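Local coordinates for diaphanous protein (Entamoeba histolytica, PDB 4DVG) that probably acts as a formin of the Diaphanous family, its GTPase-binding and FH3 region receiving a Rho-type GTPase and so regulating actin assembly, at residues A113-K118 with D129-C134; I178-T183 with K238-V243; K220-F225 with N262-I267. All coordinates share one frame; numbering follows the deposited sequence.

From the N terminus, contact 1 comes first and closes the short connection between helices 108-120 and 127-141, a local hairpin within the GTPase-binding range. It is complete before contact 2 opens at 178-183. That contact closes a much longer loop, reaching across 54 residues to 238-243 and tying the GTPase-binding range to the FH3 range. Contact 3 opens at 220-225, inside this loop, and closes at 262-267, beyond it, so contacts 2 and 3 cross. The three form a continuous run: Tyr115 of contact 1 packs on Ile178, while Phe225 of contact 3 touches both Leu179 and Ser241 of contact 2.

Contact 1: A113-K118 with D129-C134; sequences AIYKKK and DEERKC
Lys118 and Glu130 link the two helices through a salt bridge, Lys118 NZ lying 2.7 Å from Glu130 OE1. The ammonium meets this oxygen from above the carboxylate plane, 39° out of it, and the two side chains cross obliquely. A bend at chi2 (-38°) swings CD of Lys118 toward Glu130, where the extended glutamate meets it. Lysine suits the place because its methylenes can line the interface while its amine reaches the carboxylate of Glu130. The amine has a second acceptor, the backbone oxygen of Asp79, so it is gripped by one carboxylate and one carbonyl oxygen; the other glutamate oxygen, Glu130 OE2, has a weak bond from Thr126.

The neighbouring Glu131 is buried, and its carboxylate is answered from beyond the two helices: OE1 forms a salt bridge with Arg169, and OE2 is hydrogen-bonded to Ser167. This pairing would be expected to stabilise the charged form. Arg169 also gives a weak bond to the carbonyl oxygen of Lys118, spanning both helices.

The remaining contacts are apolar. Cys134 SG lies 3.8 Å from Lys118 CG and 4.0 Å from Ile114 CG2, the small, weakly polar thiol packing against both. Tyr115 CD1 lies 3.5 Å from Cys134 CB. The tyrosine ring is oblique to the cysteine, the sulfur 5.1 Å from the centroid, and meets Glu131 CG at its edge.

The axes of the short segments run roughly antiparallel, at 150° and 9.2 Å apart, making a helical hairpin of the kind expected in an armadillo-like array. Tyr115 also packs on Leu160 and Leu161 of helix 160-165, Ile114 touches Leu75, and Lys133 leads from the second helix to helix 83-93.

Contact 2: I178-T183 with K238-V243; sequences ILLEIT and KHASLV
Leu179 and Ala240 meet where two helices of an all-helical, probably armadillo-like, array pack side by side: segment 178-183, in the GTPase-binding range, on helix 172-187, and segment 238-243, in the FH3 range, on helix 236-249. The short segments run nearly parallel, at 23°, with axes 9.7 Å apart. Ala240 turns its methyl toward the partner helix, where two leucine branches meet it: CD2 of Leu179, 3.3 Å from Ala240 CB, and CD2 of Leu180, 4.0 Å from the same atom. Alanine suits the spot because a single carbon leaves space for the longer leucines coming across.

CD2 of Leu179 also lies 3.7 Å from Ser241 OG. That hydroxyl is turned to its own helix and bonded to the backbone oxygen of Phe237, so the polar group can sit beside a leucine.

Thr183 behaves similarly. Its OG1 lies between the backbone N and the carbonyl carbon (chi1 58°), bonding Leu180 O at 2.7 Å from above the carbonyl plane, and CG2 is left to face Ala240 O at 3.7 Å. No hydrogen bond passes between the segments.

Near-parallel helix packing of this sort, apolar branches on a small residue, is consistent with an armadillo-like helical array, here joining the GTPase-binding and FH3 ranges.

Contact 3: K220-F225 with N262-I267; sequences KKFLSF and NSFIEI
Phe222 and Phe264 form an offset stack, with ring planes 12° apart and centroids separated by 4.1 Å. Their side chains cross at about a right angle, yet the rings lie nearly flat on one another. Phe264 CZ sits over the centre of the Phe222 ring, whose opposite face is covered by CG of Lys221. Phe225 CE2 approaches the edge of Phe264, while Phe209 meets Phe222 edge-to-face.

Aliphatic packing adds Ile267, whose CD1 lies 3.7 Å from Phe222 CB and whose CG2 lies 3.9 Å from Lys220 CB; a branched side chain can serve both.

The backbone supplies one set of polar contacts. Lys220 to Leu223 form a type II turn, with Phe222 at a positive phi (78°) and at the N-cap of helix 223-228. One water donates to Lys221 O at 2.7 Å and to Ser263 O at 2.8 Å, bridging the segments.

Between two exposed side chains, the extended Lys220 crosses Glu266 at about a right angle in a salt bridge, NZ to OE2 3.3 Å, whose hydrogen bond is weak.

The chemistry thus implies that stacked aromatics and isoleucine carry the joint within the FH3 part, with a water bridging the two backbones and an exposed ion pair adding to it.

Contact 1: A113-K118 with D129-C134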
loop_
_atom_site.group_PDB
_atom_site.type_symbol
_atom_site.label_atom_id
_atom_site.label_comp_id
_atom_site.label_asym_id
_atom_site.label_seq_id
_atom_site.Cartn_x
_atom_site.Cartn_y
_atom_site.Cartn_z
ATOM N N ALA B 113 18.209 -3.097 -9.105
ATOM C CA ALA B 113 19.163 -4.091 -9.538
ATOM C C ALA B 113 18.674 -5.475 -9.115
ATOM O O ALA B 113 18.766 -6.453 -9.871
ATOM C CB ALA B 113 20.519 -3.805 -8.918
ATOM N N ILE B 114 18.161 -5.546 -7.892
ATOM C CA ILE B 114 17.647 -6.792 -7.365
ATOM C C ILE B 114 16.435 -7.186 -8.179
ATOM O O ILE B 114 16.242 -8.356 -8.504
ATOM C CB ILE B 114 17.288 -6.660 -5.882
ATOM C CG1 ILE B 114 18.525 -6.909 -5.036
ATOM C CG2 ILE B 114 16.232 -7.656 -5.486
ATOM C CD1 ILE B 114 18.429 -6.313 -3.674
ATOM N N TYR B 115 15.633 -6.193 -8.523
ATOM C CA TYR B 115 14.432 -6.420 -9.299
ATOM C C TYR B 115 14.781 -6.979 -10.689
ATOM O O TYR B 115 14.095 -7.874 -11.193
ATOM C CB TYR B 115 13.659 -5.116 -9.403
ATOM C CG TYR B 115 12.359 -5.209 -10.151
ATOM C CD1 TYR B 115 11.562 -6.342 -10.059
ATOM C CD2 TYR B 115 11.907 -4.142 -10.928
ATOM C CE1 TYR B 115 10.361 -6.418 -10.729
ATOM C CE2 TYR B 115 10.712 -4.212 -11.611
ATOM C CZ TYR B 115 9.941 -5.357 -11.505
ATOM O OH TYR B 115 8.751 -5.436 -12.176
ATOM N N LYS B 116 15.851 -6.468 -11.301
ATOM C CA LYS B 116 16.294 -7.014 -12.582
ATOM C C LYS B 116 16.617 -8.495 -12.411
ATOM O O LYS B 116 16.095 -9.340 -13.137
ATOM C CB LYS B 116 17.498 -6.234 -13.149
ATOM C CG LYS B 116 18.083 -6.795 -14.463
ATOM C CD LYS B 116 18.795 -5.730 -15.326
ATOM N NZ LYS B 116 20.666 -7.142 -15.881
ATOM N N LYS B 117 17.469 -8.805 -11.440
ATOM C CA LYS B 117 17.846 -10.180 -11.152
ATOM C C LYS B 117 16.608 -11.061 -11.029
ATOM O O LYS B 117 16.619 -12.208 -11.474
ATOM C CB LYS B 117 18.650 -10.280 -9.849
ATOM C CG LYS B 117 20.142 -10.161 -10.001
ATOM C CD LYS B 117 20.825 -10.299 -8.642
ATOM C CE LYS B 117 21.576 -9.020 -8.271
ATOM N NZ LYS B 117 22.082 -9.028 -6.861
ATOM N N LYS B 118 15.552 -10.531 -10.409
ATOM C CA LYS B 118 14.374 -11.328 -10.124
ATOM C C LYS B 118 13.590 -11.547 -11.405
ATOM O O LYS B 118 13.218 -12.679 -11.724
ATOM C CB LYS B 118 13.470 -10.670 -9.062
ATOM C CG LYS B 118 14.014 -10.664 -7.652
ATOM C CD LYS B 118 14.763 -11.945 -7.323
ATOM C CE LYS B 118 15.045 -11.998 -5.825
ATOM N NZ LYS B 118 16.086 -13.000 -5.461
ATOM N N ASP B 129 7.010 -15.554 -6.841
ATOM C CA ASP B 129 6.899 -14.884 -5.555
ATOM C C ASP B 129 8.032 -13.890 -5.323
ATOM O O ASP B 129 7.794 -12.749 -4.925
ATOM C CB ASP B 129 6.866 -15.910 -4.423
ATOM O OD1 ASP B 129 4.553 -16.105 -4.796
ATOM O OD2 ASP B 129 5.606 -17.887 -4.004
ATOM N N GLU B 130 9.267 -14.317 -5.556
ATOM C CA GLU B 130 10.362 -13.391 -5.398
ATOM C C GLU B 130 10.155 -12.158 -6.289
ATOM O O GLU B 130 10.356 -11.029 -5.848
ATOM C CB GLU B 130 11.710 -14.072 -5.630
ATOM C CG GLU B 130 12.104 -15.000 -4.489
ATOM C CD GLU B 130 13.470 -15.632 -4.680
ATOM O OE1 GLU B 130 14.293 -15.081 -5.444
ATOM O OE2 GLU B 130 13.717 -16.694 -4.070
ATOM N N GLU B 131 9.711 -12.363 -7.527
ATOM C CA GLU B 131 9.510 -11.226 -8.419
ATOM C C GLU B 131 8.400 -10.327 -7.885
ATOM O O GLU B 131 8.567 -9.115 -7.779
ATOM C CB GLU B 131 9.202 -11.674 -9.852
ATOM C CG GLU B 131 9.125 -10.507 -10.838
ATOM C CD GLU B 131 9.005 -10.939 -12.298
ATOM O OE1 GLU B 131 9.743 -11.847 -12.735
ATOM O OE2 GLU B 131 8.168 -10.352 -13.019
ATOM N N ARG B 132 7.274 -10.940 -7.531
ATOM C CA ARG B 132 6.121 -10.209 -7.026
ATOM C C ARG B 132 6.365 -9.409 -5.742
ATOM O O ARG B 132 5.826 -8.311 -5.624
ATOM C CB ARG B 132 4.911 -11.131 -6.870
ATOM C CG ARG B 132 4.394 -11.666 -8.192
ATOM C CD ARG B 132 3.056 -12.301 -8.030
ATOM N NE ARG B 132 2.649 -13.036 -9.218
ATOM C CZ ARG B 132 1.696 -13.964 -9.201
ATOM N NH1 ARG B 132 1.079 -14.240 -8.054
ATOM N NH2 ARG B 132 1.361 -14.611 -10.314
ATOM N N LYS B 133 7.152 -9.937 -4.792
ATOM C CA LYS B 133 7.501 -9.148 -3.601
ATOM C C LYS B 133 8.196 -7.862 -4.030
ATOM O O LYS B 133 7.889 -6.780 -3.510
ATOM C CB LYS B 133 8.380 -9.908 -2.592
ATOM C CG LYS B 133 7.598 -10.651 -1.516
ATOM C CD LYS B 133 6.507 -9.791 -0.890
ATOM C CE LYS B 133 5.639 -10.594 0.101
ATOM N NZ LYS B 133 5.170 -11.953 -0.388
ATOM N N CYS B 134 9.120 -7.994 -4.984
ATOM C CA CYS B 134 9.781 -6.837 -5.579
ATOM C C CYS B 134 8.799 -5.754 -6.018
ATOM O O CYS B 134 8.981 -4.582 -5.698
ATOM C CB CYS B 134 10.622 -7.259 -6.777
ATOM S SG CYS B 134 12.319 -7.552 -6.382
#

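Contact 2: I178-T183 with K238-V243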
loop_
_atom_site.group_PDB
_atom_site.type_symbol
_atom_site.label_atom_id
_atom_site.label_comp_id
_atom_site.label_asym_id
_atom_site.label_seq_id
_atom_site.Cartn_x
_atom_site.Cartn_y
_atom_site.Cartn_z
ATOM N N ILE B 178 2.989 -0.515 -11.654
ATOM C CA ILE B 178 4.104 -0.108 -12.478
ATOM C C ILE B 178 3.655 0.980 -13.451
ATOM O O ILE B 178 4.349 1.998 -13.643
ATOM C CB ILE B 178 4.725 -1.315 -13.186
ATOM C CG1 ILE B 178 5.358 -2.232 -12.139
ATOM C CG2 ILE B 178 5.758 -0.867 -14.166
ATOM C CD1 ILE B 178 5.809 -3.557 -12.694
ATOM N N LEU B 179 2.470 0.790 -14.021
ATOM C CA LEU B 179 1.969 1.757 -14.980
ATOM C C LEU B 179 1.822 3.119 -14.307
ATOM O O LEU B 179 2.245 4.145 -14.849
ATOM C CB LEU B 179 0.643 1.304 -15.571
ATOM C CG LEU B 179 -0.002 2.270 -16.567
ATOM C CD1 LEU B 179 0.535 2.059 -17.970
ATOM C CD2 LEU B 179 -1.508 2.119 -16.547
ATOM N N LEU B 180 1.232 3.112 -13.111
ATOM C CA LEU B 180 1.036 4.323 -12.346
ATOM C C LEU B 180 2.364 5.024 -12.082
ATOM O O LEU B 180 2.440 6.265 -12.091
ATOM C CB LEU B 180 0.339 4.024 -11.034
ATOM C CG LEU B 180 -1.147 3.685 -11.105
ATOM C CD1 LEU B 180 -1.638 3.363 -9.690
ATOM C CD2 LEU B 180 -1.972 4.835 -11.721
ATOM N N GLU B 181 3.408 4.231 -11.857
ATOM C CA GLU B 181 4.728 4.804 -11.669
ATOM C C GLU B 181 5.316 5.376 -12.986
ATOM O O GLU B 181 5.824 6.496 -12.998
ATOM C CB GLU B 181 5.671 3.836 -10.946
ATOM C CG GLU B 181 7.095 4.384 -10.729
ATOM C CD GLU B 181 7.131 5.785 -10.138
ATOM O OE1 GLU B 181 6.164 6.191 -9.471
ATOM O OE2 GLU B 181 8.137 6.485 -10.338
ATOM N N ILE B 182 5.203 4.635 -14.090
ATOM C CA ILE B 182 5.561 5.175 -15.403
ATOM C C ILE B 182 4.811 6.493 -15.697
ATOM O O ILE B 182 5.393 7.431 -16.232
ATOM C CB ILE B 182 5.214 4.202 -16.539
ATOM C CG1 ILE B 182 5.673 2.772 -16.233
ATOM C CG2 ILE B 182 5.702 4.714 -17.855
ATOM C CD1 ILE B 182 7.092 2.513 -16.437
ATOM N N THR B 183 3.522 6.560 -15.367
ATOM C CA THR B 183 2.715 7.709 -15.783
ATOM C C THR B 183 3.141 8.936 -15.014
ATOM O O THR B 183 3.292 10.009 -15.581
ATOM C CB THR B 183 1.203 7.500 -15.565
ATOM O OG1 THR B 183 0.957 7.236 -14.177
ATOM C CG2 THR B 183 0.732 6.340 -16.361
ATOM N N LYS B 238 -7.317 0.967 -17.668
ATOM C CA LYS B 238 -7.752 1.624 -18.890
ATOM C C LYS B 238 -7.568 3.109 -18.715
ATOM O O LYS B 238 -6.929 3.787 -19.559
ATOM C CB LYS B 238 -9.214 1.335 -19.192
ATOM C CG LYS B 238 -9.470 -0.081 -19.663
ATOM C CD LYS B 238 -9.187 -0.239 -21.152
ATOM C CE LYS B 238 -9.610 -1.631 -21.633
ATOM N NZ LYS B 238 -9.646 -1.724 -23.122
ATOM N N HIS B 239 -8.119 3.624 -17.620
ATOM C CA HIS B 239 -7.933 5.033 -17.358
ATOM C C HIS B 239 -6.456 5.406 -17.350
ATOM O O HIS B 239 -6.052 6.349 -18.025
ATOM C CB HIS B 239 -8.577 5.491 -16.054
ATOM C CG HIS B 239 -8.323 6.937 -15.766
ATOM N ND1 HIS B 239 -7.515 7.363 -14.735
ATOM C CD2 HIS B 239 -8.716 8.054 -16.423
ATOM C CE1 HIS B 239 -7.456 8.682 -14.742
ATOM N NE2 HIS B 239 -8.174 9.126 -15.759
ATOM N N ALA B 240 -5.650 4.677 -16.588
ATOM C CA ALA B 240 -4.273 5.103 -16.372
ATOM C C ALA B 240 -3.496 5.041 -17.676
ATOM O O ALA B 240 -2.633 5.888 -17.938
ATOM C CB ALA B 240 -3.600 4.281 -15.279
ATOM N N SER B 241 -3.834 4.047 -18.495
ATOM C CA SER B 241 -3.259 3.885 -19.819
ATOM C C SER B 241 -3.628 5.077 -20.713
ATOM O O SER B 241 -2.791 5.629 -21.414
ATOM C CB SER B 241 -3.753 2.592 -20.440
ATOM O OG SER B 241 -3.241 1.457 -19.768
ATOM N N LEU B 242 -4.886 5.489 -20.675
ATOM C CA LEU B 242 -5.284 6.674 -21.410
ATOM C C LEU B 242 -4.489 7.906 -20.986
ATOM O O LEU B 242 -4.064 8.697 -21.817
ATOM C CB LEU B 242 -6.785 6.907 -21.274
ATOM C CG LEU B 242 -7.504 5.901 -22.177
ATOM C CD1 LEU B 242 -8.965 5.687 -21.828
ATOM C CD2 LEU B 242 -7.338 6.353 -23.628
ATOM N N VAL B 243 -4.289 8.064 -19.687
ATOM C CA VAL B 243 -3.579 9.224 -19.190
ATOM C C VAL B 243 -2.157 9.237 -19.719
ATOM O O VAL B 243 -1.655 10.269 -20.139
ATOM C CB VAL B 243 -3.584 9.273 -17.663
ATOM C CG1 VAL B 243 -2.727 10.401 -17.190
ATOM C CG2 VAL B 243 -5.013 9.417 -17.141
#

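Contact 3: K220-F225 with N262-I267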
loop_
_atom_site.group_PDB
_atom_site.type_symbol
_atom_site.label_atom_id
_atom_site.label_comp_id
_atom_site.label_asym_id
_atom_site.label_seq_id
_atom_site.Cartn_x
_atom_site.Cartn_y
_atom_site.Cartn_z
ATOM N N LYS B 220 6.838 -2.720 -32.832
ATOM C CA LYS B 220 6.560 -1.332 -33.158
ATOM C C LYS B 220 6.481 -0.518 -31.868
ATOM O O LYS B 220 6.219 -1.071 -30.800
ATOM C CB LYS B 220 5.275 -1.219 -33.971
ATOM C CG LYS B 220 5.427 -1.636 -35.440
ATOM C CD LYS B 220 4.283 -1.036 -36.270
ATOM C CE LYS B 220 4.336 -1.443 -37.738
ATOM N NZ LYS B 220 3.027 -1.202 -38.464
ATOM N N LYS B 221 6.737 0.785 -31.956
ATOM C CA LYS B 221 6.773 1.622 -30.748
ATOM C C LYS B 221 5.468 1.471 -30.017
ATOM O O LYS B 221 4.413 1.504 -30.643
ATOM C CB LYS B 221 6.962 3.089 -31.099
ATOM C CG LYS B 221 7.772 3.904 -30.098
ATOM C CD LYS B 221 7.859 5.332 -30.619
ATOM C CE LYS B 221 8.585 6.285 -29.702
ATOM N NZ LYS B 221 8.490 7.648 -30.307
ATOM N N PHE B 222 5.540 1.298 -28.700
ATOM C CA PHE B 222 4.336 1.281 -27.880
ATOM C C PHE B 222 3.527 -0.022 -27.924
ATOM O O PHE B 222 2.482 -0.110 -27.302
ATOM C CB PHE B 222 3.417 2.424 -28.294
ATOM C CG PHE B 222 4.002 3.772 -28.085
ATOM C CD1 PHE B 222 4.694 4.067 -26.925
ATOM C CD2 PHE B 222 3.855 4.757 -29.047
ATOM C CE1 PHE B 222 5.217 5.341 -26.727
ATOM C CE2 PHE B 222 4.383 6.009 -28.861
ATOM C CZ PHE B 222 5.062 6.305 -27.701
ATOM N N LEU B 223 3.997 -1.033 -28.648
ATOM C CA LEU B 223 3.157 -2.188 -28.911
ATOM C C LEU B 223 2.748 -2.946 -27.646
ATOM O O LEU B 223 1.558 -3.119 -27.382
ATOM C CB LEU B 223 3.818 -3.122 -29.906
ATOM C CG LEU B 223 2.994 -4.323 -30.341
ATOM C CD1 LEU B 223 1.660 -3.892 -30.964
ATOM C CD2 LEU B 223 3.802 -5.138 -31.306
ATOM N N SER B 224 3.713 -3.387 -26.850
ATOM C CA SER B 224 3.346 -4.205 -25.698
ATOM C C SER B 224 2.511 -3.462 -24.631
ATOM O O SER B 224 1.549 -4.027 -24.102
ATOM C CB SER B 224 4.546 -4.949 -25.101
ATOM O OG SER B 224 5.624 -4.091 -24.868
ATOM N N PHE B 225 2.864 -2.212 -24.329
ATOM C CA PHE B 225 2.006 -1.377 -23.489
ATOM C C PHE B 225 0.591 -1.315 -24.054
ATOM O O PHE B 225 -0.397 -1.552 -23.344
ATOM C CB PHE B 225 2.578 0.035 -23.361
ATOM C CG PHE B 225 1.582 1.066 -22.958
ATOM C CD1 PHE B 225 0.674 0.825 -21.946
ATOM C CD2 PHE B 225 1.572 2.302 -23.574
ATOM C CE1 PHE B 225 -0.239 1.798 -21.567
ATOM C CE2 PHE B 225 0.665 3.289 -23.194
ATOM C CZ PHE B 225 -0.255 3.023 -22.191
ATOM N N ASN B 262 0.777 9.336 -34.531
ATOM C CA ASN B 262 0.851 8.458 -35.704
ATOM C C ASN B 262 1.295 7.035 -35.306
ATOM O O ASN B 262 0.672 6.061 -35.729
ATOM C CB ASN B 262 1.752 9.020 -36.805
ATOM C CG ASN B 262 1.078 10.124 -37.639
ATOM O OD1 ASN B 262 -0.143 10.322 -37.606
ATOM N ND2 ASN B 262 1.900 10.842 -38.417
ATOM N N SER B 263 2.348 6.931 -34.484
ATOM C CA SER B 263 2.790 5.654 -33.911
ATOM C C SER B 263 1.635 4.889 -33.247
ATOM O O SER B 263 1.572 3.666 -33.314
ATOM C CB SER B 263 3.847 5.853 -32.822
ATOM O OG SER B 263 4.932 6.640 -33.226
ATOM N N PHE B 264 0.750 5.602 -32.567
ATOM C CA PHE B 264 -0.362 4.951 -31.897
ATOM C C PHE B 264 -1.432 4.581 -32.906
ATOM O O PHE B 264 -2.030 3.516 -32.823
ATOM C CB PHE B 264 -0.956 5.842 -30.789
ATOM C CG PHE B 264 -0.211 5.768 -29.489
ATOM C CD1 PHE B 264 -0.372 4.678 -28.646
ATOM C CD2 PHE B 264 0.656 6.787 -29.106
ATOM C CE1 PHE B 264 0.322 4.605 -27.444
ATOM C CE2 PHE B 264 1.366 6.715 -27.906
ATOM C CZ PHE B 264 1.192 5.628 -27.073
ATOM N N ILE B 265 -1.683 5.460 -33.864
ATOM C CA ILE B 265 -2.609 5.115 -34.926
ATOM C C ILE B 265 -2.117 3.865 -35.642
ATOM O O ILE B 265 -2.898 2.965 -35.948
ATOM C CB ILE B 265 -2.750 6.240 -35.935
ATOM C CG1 ILE B 265 -3.593 7.369 -35.341
ATOM C CG2 ILE B 265 -3.399 5.720 -37.209
ATOM C CD1 ILE B 265 -3.357 8.683 -36.015
ATOM N N GLU B 266 -0.809 3.815 -35.871
ATOM C CA GLU B 266 -0.178 2.745 -36.618
ATOM C C GLU B 266 -0.402 1.376 -35.978
ATOM O O GLU B 266 -0.308 0.366 -36.659
ATOM C CB GLU B 266 1.318 3.038 -36.744
ATOM C CG GLU B 266 2.069 2.257 -37.810
ATOM C CD GLU B 266 3.554 2.619 -37.851
ATOM O OE1 GLU B 266 3.917 3.752 -37.446
ATOM O OE2 GLU B 266 4.362 1.767 -38.283
ATOM N N ILE B 267 -0.707 1.343 -34.678
ATOM C CA ILE B 267 -0.846 0.075 -33.957
ATOM C C ILE B 267 -2.252 -0.211 -33.437
ATOM O O ILE B 267 -2.445 -1.084 -32.589
ATOM C CB ILE B 267 0.152 -0.058 -32.787
ATOM C CG1 ILE B 267 -0.039 1.084 -31.793
ATOM C CG2 ILE B 267 1.577 -0.098 -33.294
ATOM C CD1 ILE B 267 0.868 1.008 -30.629
HETATM O O HOH W 1 4.022 2.348 -33.158
#